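Local coordinates for protein putative alpha-L-fucosidase (Bacteroides thetaiotaomicron, PDB 4H41) that is a putative alpha-L-fucosidase with a TIM-barrel fold, probably a glycoside hydrolase acting on host glycans, at residues M73-R79 and F116-D122; R79-P85 and C94-D100. All coordinates share one frame; numbering follows the deposited sequence.

Contact 1 (M73-R79 and F116-D122); sequences MIRSGYR and FYFGLYD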
loop_
_atom_site.group_PDB
_atom_site.type_symbol
_atom_site.label_atom_id
_atom_site.label_comp_id
_atom_site.label_asym_id
_atom_site.label_seq_id
_atom_site.Cartn_x
_atom_site.Cartn_y
_atom_site.Cartn_z
HETATM N N MSE B 73 3.014 -18.470 -16.666
HETATM C CA MSE B 73 2.405 -17.172 -17.004
HETATM C C MSE B 73 0.951 -17.304 -16.691
HETATM O O MSE B 73 0.292 -18.153 -17.262
HETATM C CB MSE B 73 2.652 -16.820 -18.466
HETATM C CG MSE B 73 2.383 -15.340 -18.733
HETATM SE SE MSE B 73 2.523 -14.973 -20.634
HETATM C CE MSE B 73 1.114 -16.043 -21.158
ATOM N N ILE B 74 0.472 -16.579 -15.710
ATOM C CA ILE B 74 -0.826 -16.893 -15.092
ATOM C C ILE B 74 -2.041 -16.808 -16.023
ATOM O O ILE B 74 -2.893 -17.684 -15.938
ATOM C CB ILE B 74 -1.018 -16.079 -13.775
ATOM C CG1 ILE B 74 -2.097 -16.714 -12.890
ATOM C CG2 ILE B 74 -1.287 -14.621 -14.046
ATOM C CD1 ILE B 74 -2.101 -16.211 -11.426
ATOM N N ARG B 75 -2.119 -15.832 -16.933
ATOM C CA ARG B 75 -3.225 -15.768 -17.891
ATOM C C ARG B 75 -2.801 -14.974 -19.100
ATOM O O ARG B 75 -2.385 -13.803 -19.009
ATOM C CB ARG B 75 -4.530 -15.250 -17.283
ATOM C CG ARG B 75 -4.478 -13.864 -16.682
ATOM C CD ARG B 75 -5.694 -13.591 -15.821
ATOM N NE ARG B 75 -5.768 -14.438 -14.628
ATOM C CZ ARG B 75 -5.194 -14.197 -13.449
ATOM N NH1 ARG B 75 -4.449 -13.108 -13.267
ATOM N NH2 ARG B 75 -5.338 -15.055 -12.446
ATOM N N SER B 76 -2.837 -15.643 -20.263
ATOM C CA SER B 76 -2.361 -15.082 -21.506
ATOM C C SER B 76 -3.125 -13.830 -21.947
ATOM O O SER B 76 -2.613 -13.040 -22.742
ATOM C CB SER B 76 -2.376 -16.136 -22.607
ATOM O OG SER B 76 -3.651 -16.727 -22.772
ATOM N N GLY B 77 -4.298 -13.641 -21.389
ATOM C CA GLY B 77 -5.010 -12.391 -21.460
ATOM C C GLY B 77 -6.056 -12.298 -20.378
ATOM O O GLY B 77 -6.423 -13.298 -19.742
ATOM N N TYR B 78 -6.494 -11.098 -20.133
ATOM C CA TYR B 78 -7.554 -10.831 -19.178
ATOM C C TYR B 78 -8.443 -9.747 -19.774
ATOM O O TYR B 78 -7.996 -8.605 -19.927
ATOM C CB TYR B 78 -6.996 -10.451 -17.818
ATOM C CG TYR B 78 -8.093 -10.101 -16.841
ATOM C CD1 TYR B 78 -9.170 -10.965 -16.625
ATOM C CD2 TYR B 78 -8.105 -8.875 -16.194
ATOM C CE1 TYR B 78 -10.210 -10.622 -15.770
ATOM C CE2 TYR B 78 -9.140 -8.524 -15.327
ATOM C CZ TYR B 78 -10.192 -9.398 -15.126
ATOM O OH TYR B 78 -11.258 -9.062 -14.343
ATOM N N ARG B 79 -9.671 -10.121 -20.153
ATOM C CA ARG B 79 -10.607 -9.205 -20.813
ATOM C C ARG B 79 -9.901 -8.609 -22.060
ATOM O O ARG B 79 -9.472 -9.400 -22.902
ATOM C CB ARG B 79 -11.145 -8.152 -19.844
ATOM C CG ARG B 79 -11.956 -8.756 -18.695
ATOM C CD ARG B 79 -12.544 -7.699 -17.790
ATOM N NE ARG B 79 -13.127 -8.256 -16.575
ATOM C CZ ARG B 79 -14.383 -8.678 -16.414
ATOM N NH1 ARG B 79 -15.243 -8.628 -17.419
ATOM N NH2 ARG B 79 -14.778 -9.171 -15.247
ATOM N N PHE B 116 8.392 -23.605 -19.036
ATOM C CA PHE B 116 7.402 -22.554 -19.096
ATOM C C PHE B 116 6.016 -23.189 -19.257
ATOM O O PHE B 116 5.839 -24.031 -20.142
ATOM C CB PHE B 116 7.699 -21.589 -20.264
ATOM C CG PHE B 116 6.617 -20.570 -20.526
ATOM C CD1 PHE B 116 5.619 -20.817 -21.456
ATOM C CD2 PHE B 116 6.619 -19.348 -19.877
ATOM C CE1 PHE B 116 4.671 -19.844 -21.760
ATOM C CE2 PHE B 116 5.629 -18.400 -20.140
ATOM C CZ PHE B 116 4.698 -18.634 -21.117
ATOM N N TYR B 117 5.058 -22.767 -18.424
ATOM C CA TYR B 117 3.651 -23.161 -18.517
ATOM C C TYR B 117 2.844 -21.955 -19.020
ATOM O O TYR B 117 2.949 -20.874 -18.461
ATOM C CB TYR B 117 3.075 -23.624 -17.184
ATOM C CG TYR B 117 3.413 -25.037 -16.807
ATOM C CD1 TYR B 117 4.733 -25.426 -16.594
ATOM C CD2 TYR B 117 2.411 -25.969 -16.557
ATOM C CE1 TYR B 117 5.047 -26.727 -16.190
ATOM C CE2 TYR B 117 2.715 -27.268 -16.153
ATOM C CZ TYR B 117 4.030 -27.627 -15.935
ATOM O OH TYR B 117 4.338 -28.889 -15.519
ATOM N N PHE B 118 1.987 -22.185 -20.005
ATOM C CA PHE B 118 1.145 -21.173 -20.627
ATOM C C PHE B 118 -0.216 -21.112 -19.950
ATOM O O PHE B 118 -0.953 -22.076 -19.981
ATOM C CB PHE B 118 0.979 -21.521 -22.125
ATOM C CG PHE B 118 0.177 -20.487 -22.871
ATOM C CD1 PHE B 118 0.790 -19.363 -23.396
ATOM C CD2 PHE B 118 -1.202 -20.611 -22.998
ATOM C CE1 PHE B 118 0.049 -18.409 -24.086
ATOM C CE2 PHE B 118 -1.945 -19.666 -23.721
ATOM C CZ PHE B 118 -1.311 -18.583 -24.264
ATOM N N GLY B 119 -0.545 -19.978 -19.356
ATOM C CA GLY B 119 -1.850 -19.777 -18.739
ATOM C C GLY B 119 -2.915 -19.458 -19.769
ATOM O O GLY B 119 -2.728 -18.578 -20.624
ATOM N N LEU B 120 -4.075 -20.094 -19.649
ATOM C CA LEU B 120 -5.153 -19.858 -20.596
ATOM C C LEU B 120 -5.752 -18.470 -20.435
ATOM O O LEU B 120 -5.589 -17.792 -19.419
ATOM C CB LEU B 120 -6.239 -20.952 -20.463
ATOM C CG LEU B 120 -5.787 -22.380 -20.788
ATOM C CD1 LEU B 120 -6.964 -23.320 -20.830
ATOM C CD2 LEU B 120 -5.010 -22.427 -22.133
ATOM N N TYR B 121 -6.455 -18.054 -21.484
ATOM C CA TYR B 121 -7.070 -16.747 -21.556
ATOM C C TYR B 121 -8.268 -16.660 -20.593
ATOM O O TYR B 121 -9.053 -17.603 -20.491
ATOM C CB TYR B 121 -7.506 -16.469 -23.008
ATOM C CG TYR B 121 -8.284 -15.189 -23.192
ATOM C CD1 TYR B 121 -7.680 -13.951 -23.016
ATOM C CD2 TYR B 121 -9.639 -15.216 -23.489
ATOM C CE1 TYR B 121 -8.406 -12.764 -23.155
ATOM C CE2 TYR B 121 -10.375 -14.045 -23.620
ATOM C CZ TYR B 121 -9.761 -12.819 -23.432
ATOM O OH TYR B 121 -10.555 -11.709 -23.524
ATOM N N ASP B 122 -8.423 -15.511 -19.957
ATOM C CA ASP B 122 -9.525 -15.206 -19.045
ATOM C C ASP B 122 -10.348 -14.071 -19.655
ATOM O O ASP B 122 -9.919 -12.911 -19.660
ATOM C CB ASP B 122 -8.960 -14.835 -17.667
ATOM C CG ASP B 122 -10.004 -14.574 -16.582
ATOM O OD1 ASP B 122 -11.210 -14.472 -16.919
ATOM O OD2 ASP B 122 -9.611 -14.381 -15.425
HETATM O O HOH W 1 -7.866 -16.354 -14.343
#

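Contact 2 (R79-P85 and C94-D100); sequences RKFMTYP and CYMPSVD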
loop_
_atom_site.group_PDB
_atom_site.type_symbol
_atom_site.label_atom_id
_atom_site.label_comp_id
_atom_site.label_asym_id
_atom_site.label_seq_id
_atom_site.Cartn_x
_atom_site.Cartn_y
_atom_site.Cartn_z
ATOM N N ARG B 79 -9.671 -10.121 -20.153
ATOM C CA ARG B 79 -10.607 -9.205 -20.813
ATOM C C ARG B 79 -9.901 -8.609 -22.060
ATOM O O ARG B 79 -9.472 -9.400 -22.902
ATOM C CB ARG B 79 -11.145 -8.152 -19.844
ATOM C CG ARG B 79 -11.956 -8.756 -18.695
ATOM C CD ARG B 79 -12.544 -7.699 -17.790
ATOM N NE ARG B 79 -13.127 -8.256 -16.575
ATOM C CZ ARG B 79 -14.383 -8.678 -16.414
ATOM N NH1 ARG B 79 -15.243 -8.628 -17.419
ATOM N NH2 ARG B 79 -14.778 -9.171 -15.247
ATOM N N LYS B 80 -9.702 -7.275 -22.184
ATOM C CA LYS B 80 -9.085 -6.727 -23.417
ATOM C C LYS B 80 -7.553 -6.642 -23.377
ATOM O O LYS B 80 -6.948 -6.277 -24.375
ATOM C CB LYS B 80 -9.681 -5.378 -23.761
ATOM C CG LYS B 80 -11.143 -5.535 -24.180
ATOM C CD LYS B 80 -11.732 -4.258 -24.782
ATOM C CE LYS B 80 -13.026 -4.557 -25.489
ATOM N NZ LYS B 80 -13.601 -3.351 -26.141
ATOM N N PHE B 81 -6.931 -7.049 -22.291
ATOM C CA PHE B 81 -5.466 -7.040 -22.183
ATOM C C PHE B 81 -4.913 -8.409 -22.567
ATOM O O PHE B 81 -5.519 -9.434 -22.254
ATOM C CB PHE B 81 -5.020 -6.634 -20.782
ATOM C CG PHE B 81 -5.218 -5.168 -20.523
ATOM C CD1 PHE B 81 -4.267 -4.244 -20.926
ATOM C CD2 PHE B 81 -6.403 -4.698 -19.988
ATOM C CE1 PHE B 81 -4.489 -2.879 -20.778
ATOM C CE2 PHE B 81 -6.594 -3.331 -19.763
ATOM C CZ PHE B 81 -5.678 -2.424 -20.244
HETATM N N MSE B 82 -3.768 -8.421 -23.269
HETATM C CA MSE B 82 -3.126 -9.652 -23.697
HETATM C C MSE B 82 -1.614 -9.560 -23.516
HETATM O O MSE B 82 -1.038 -8.480 -23.414
HETATM C CB MSE B 82 -3.484 -10.000 -25.143
HETATM C CG MSE B 82 -2.946 -9.007 -26.147
HETATM SE SE MSE B 82 -3.526 -9.355 -27.978
HETATM C CE MSE B 82 -5.213 -8.555 -27.917
ATOM N N THR B 83 -0.985 -10.731 -23.504
ATOM C CA THR B 83 0.453 -10.885 -23.283
ATOM C C THR B 83 1.240 -11.132 -24.552
ATOM O O THR B 83 2.466 -11.210 -24.490
ATOM C CB THR B 83 0.695 -12.063 -22.327
ATOM O OG1 THR B 83 0.250 -13.276 -22.922
ATOM C CG2 THR B 83 0.063 -11.855 -20.979
ATOM N N TYR B 84 0.569 -11.341 -25.677
ATOM C CA TYR B 84 1.235 -11.612 -26.954
ATOM C C TYR B 84 0.328 -11.092 -28.095
ATOM O O TYR B 84 -0.865 -10.885 -27.849
ATOM C CB TYR B 84 1.520 -13.118 -27.088
ATOM C CG TYR B 84 0.287 -13.958 -27.333
ATOM C CD1 TYR B 84 -0.567 -14.295 -26.291
ATOM C CD2 TYR B 84 -0.032 -14.407 -28.610
ATOM C CE1 TYR B 84 -1.727 -15.029 -26.517
ATOM C CE2 TYR B 84 -1.173 -15.173 -28.842
ATOM C CZ TYR B 84 -1.983 -15.537 -27.776
ATOM O OH TYR B 84 -3.171 -16.182 -27.996
ATOM N N PRO B 85 0.851 -10.937 -29.328
ATOM C CA PRO B 85 0.040 -10.357 -30.415
ATOM C C PRO B 85 -0.877 -11.398 -31.037
ATOM O O PRO B 85 -0.608 -11.913 -32.114
ATOM C CB PRO B 85 1.090 -9.825 -31.396
ATOM C CG PRO B 85 2.254 -10.715 -31.204
ATOM C CD PRO B 85 2.254 -11.111 -29.746
ATOM N N CYS B 94 -9.384 -6.575 -28.740
ATOM C CA CYS B 94 -8.490 -6.483 -27.582
ATOM C C CYS B 94 -7.263 -5.619 -27.933
ATOM O O CYS B 94 -7.009 -5.317 -29.091
ATOM C CB CYS B 94 -8.114 -7.869 -27.092
ATOM S SG CYS B 94 -9.549 -8.859 -26.566
ATOM N N TYR B 95 -6.549 -5.163 -26.909
ATOM C CA TYR B 95 -5.472 -4.180 -27.068
ATOM C C TYR B 95 -4.131 -4.775 -27.417
ATOM O O TYR B 95 -3.641 -5.659 -26.715
ATOM C CB TYR B 95 -5.309 -3.397 -25.759
ATOM C CG TYR B 95 -6.589 -2.831 -25.171
ATOM C CD1 TYR B 95 -7.582 -2.282 -25.987
ATOM C CD2 TYR B 95 -6.815 -2.854 -23.807
ATOM C CE1 TYR B 95 -8.759 -1.783 -25.448
ATOM C CE2 TYR B 95 -7.998 -2.368 -23.262
ATOM C CZ TYR B 95 -8.980 -1.859 -24.092
ATOM O OH TYR B 95 -10.144 -1.329 -23.576
HETATM N N MSE B 96 -3.492 -4.255 -28.465
HETATM C CA MSE B 96 -2.143 -4.689 -28.810
HETATM C C MSE B 96 -1.195 -4.307 -27.659
HETATM O O MSE B 96 -1.136 -3.124 -27.307
HETATM C CB MSE B 96 -1.696 -3.998 -30.121
HETATM C CG MSE B 96 -0.301 -4.369 -30.582
HETATM SE SE MSE B 96 -0.239 -6.153 -31.294
HETATM C CE MSE B 96 1.418 -5.987 -32.360
ATOM N N PRO B 97 -0.445 -5.260 -27.076
ATOM C CA PRO B 97 0.538 -4.892 -26.033
ATOM C C PRO B 97 1.813 -4.366 -26.672
ATOM O O PRO B 97 2.063 -4.628 -27.843
ATOM C CB PRO B 97 0.796 -6.234 -25.335
ATOM C CG PRO B 97 0.646 -7.227 -26.422
ATOM C CD PRO B 97 -0.378 -6.699 -27.382
ATOM N N SER B 98 2.666 -3.687 -25.904
ATOM C CA SER B 98 3.883 -3.154 -26.504
ATOM C C SER B 98 4.983 -4.186 -26.562
ATOM O O SER B 98 5.937 -3.978 -27.295
ATOM C CB SER B 98 4.382 -1.929 -25.761
ATOM O OG SER B 98 4.681 -2.219 -24.416
ATOM N N VAL B 99 4.879 -5.285 -25.806
ATOM C CA VAL B 99 5.906 -6.333 -25.794
ATOM C C VAL B 99 5.239 -7.689 -25.906
ATOM O O VAL B 99 4.242 -7.947 -25.229
ATOM C CB VAL B 99 6.754 -6.250 -24.487
ATOM C CG1 VAL B 99 7.768 -7.397 -24.400
ATOM C CG2 VAL B 99 7.466 -4.900 -24.355
ATOM N N ASP B 100 5.853 -8.602 -26.678
ATOM C CA ASP B 100 5.411 -9.989 -26.731
ATOM C C ASP B 100 6.020 -10.703 -25.504
ATOM O O ASP B 100 7.172 -11.130 -25.533
ATOM C CB ASP B 100 5.811 -10.678 -28.052
ATOM C CG ASP B 100 5.327 -12.112 -28.165
ATOM O OD1 ASP B 100 4.885 -12.685 -27.130
ATOM O OD2 ASP B 100 5.420 -12.692 -29.277
HETATM O O HOH W 2 -2.878 -5.783 -24.067
#

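Contact 1 (M73-R79 and F116-D122)
The Tyr-121 ring lies beside Gly-77 and takes two partners at its edge: Gly-77 CA, 3.5 Å from CD1, and Arg-79 O, which lies in the ring plane and receives a hydrogen bond from OH at 2.6 Å. CG of Tyr-121 stands anti to the backbone N (chi1 174°), which carries the ring along Gly-77 to that carbonyl. On the Tyr-78 ring, CG of Arg-79 packs over one face, while the Asp-122 carboxylate approaches obliquely, OD2 3.6 Å from Tyr-78 CD1, its plane turned 61° from the ring. One face of the Arg-75 guanidinium carries CG2 of Ile-74. The salt bridge from Arg-75 NE to Asp-122 OD2 is long, with that oxygen well out of the guanidinium plane, and a water links the same two atoms. Gly-119 O is gripped twice by Ser-76: OG lies in the carbonyl plane at 3.0 Å, whereas the backbone N comes from above that plane. Two further backbone bonds, Asp-122 N to Gly-77 O and Arg-79 N to Asp-122 O, continue the pairing. Trp-127 and His-44 also bond Asp-122 OD2, and Ile-42 O takes Arg-75 NH1. The contact runs from adjacent parallel barrel strands 70-73 and 115-119 into the loops beyond them, with Met-73 and Phe-116 against helix 101-111 and Phe-118 against helix 136-151.

Contact 2 (R79-P85 and C94-D100)
Tyr-95 N donates a nearly straight hydrogen bond (172°) to Lys-80 O at 2.8 Å, lying in the carbonyl plane, and a water bridges Met-82 N, two residues on from Lys-80, to Tyr-95 O. Around this link the Tyr-95 ring meets two side chains in different ways. Lys-80 CB sits over one of its faces, 3.7 Å from the ring centroid, a CH-pi contact, and the extended lysine chain continues past the hydroxyl, CD 3.5 Å from Tyr-95 OH. The edge of the same ring points at the face of Phe-81 in a T-shaped stack: CD2 of Tyr-95 stands over the centre of the phenylalanine ring, with the planes at 77°. Beyond the aromatic pair, selenomethionine Met-82 has CG between its backbone N and carbonyl carbon (chi1 66°), from where it crosses Pro-97 at about a right angle, CG 3.7 Å from Pro-97 CD. Pro-85 CB touches the selenium of Met-96 at 3.9 Å, and Pro-85 CD meets Asp-100 OD2. Asp-100 OD1 also lies against Tyr-84 CB, 3.4 Å away, while capping the N terminus of helix 101-111 through Asp-103 N; Tyr-150 bonds OD2. Lys-80 NZ forms a salt bridge with Asp-250 of the second subunit, and Phe-81 packs on Met-295 of that subunit. The contact is thus largely apolar and aromatic, with a single direct hydrogen bond between the segments, while the lysine charge is used at the subunit interface.

In the fold
From the N terminus, the chain leaves barrel strand 70-73 and enters contact 1, whose partner segment, 116-122, begins 37 residues after the end of the first, on the next barrel strand, 115-119. Within that excursion a hairpin of strands 77-78 and 81-82 leads to contact 2, where residues 79-85 meet 94-100 after helix 87-91, closing a smaller loop just before helix 101-111. Contact 2 therefore lies wholly within the larger beta-alpha-beta crossover. Arg-79 belongs to both, and Thr-83 OG1 probably hydrogen-bonds Ser-76 O between them. Together they tie the barrel rim to an elaborated loop that reaches out to the second subunit.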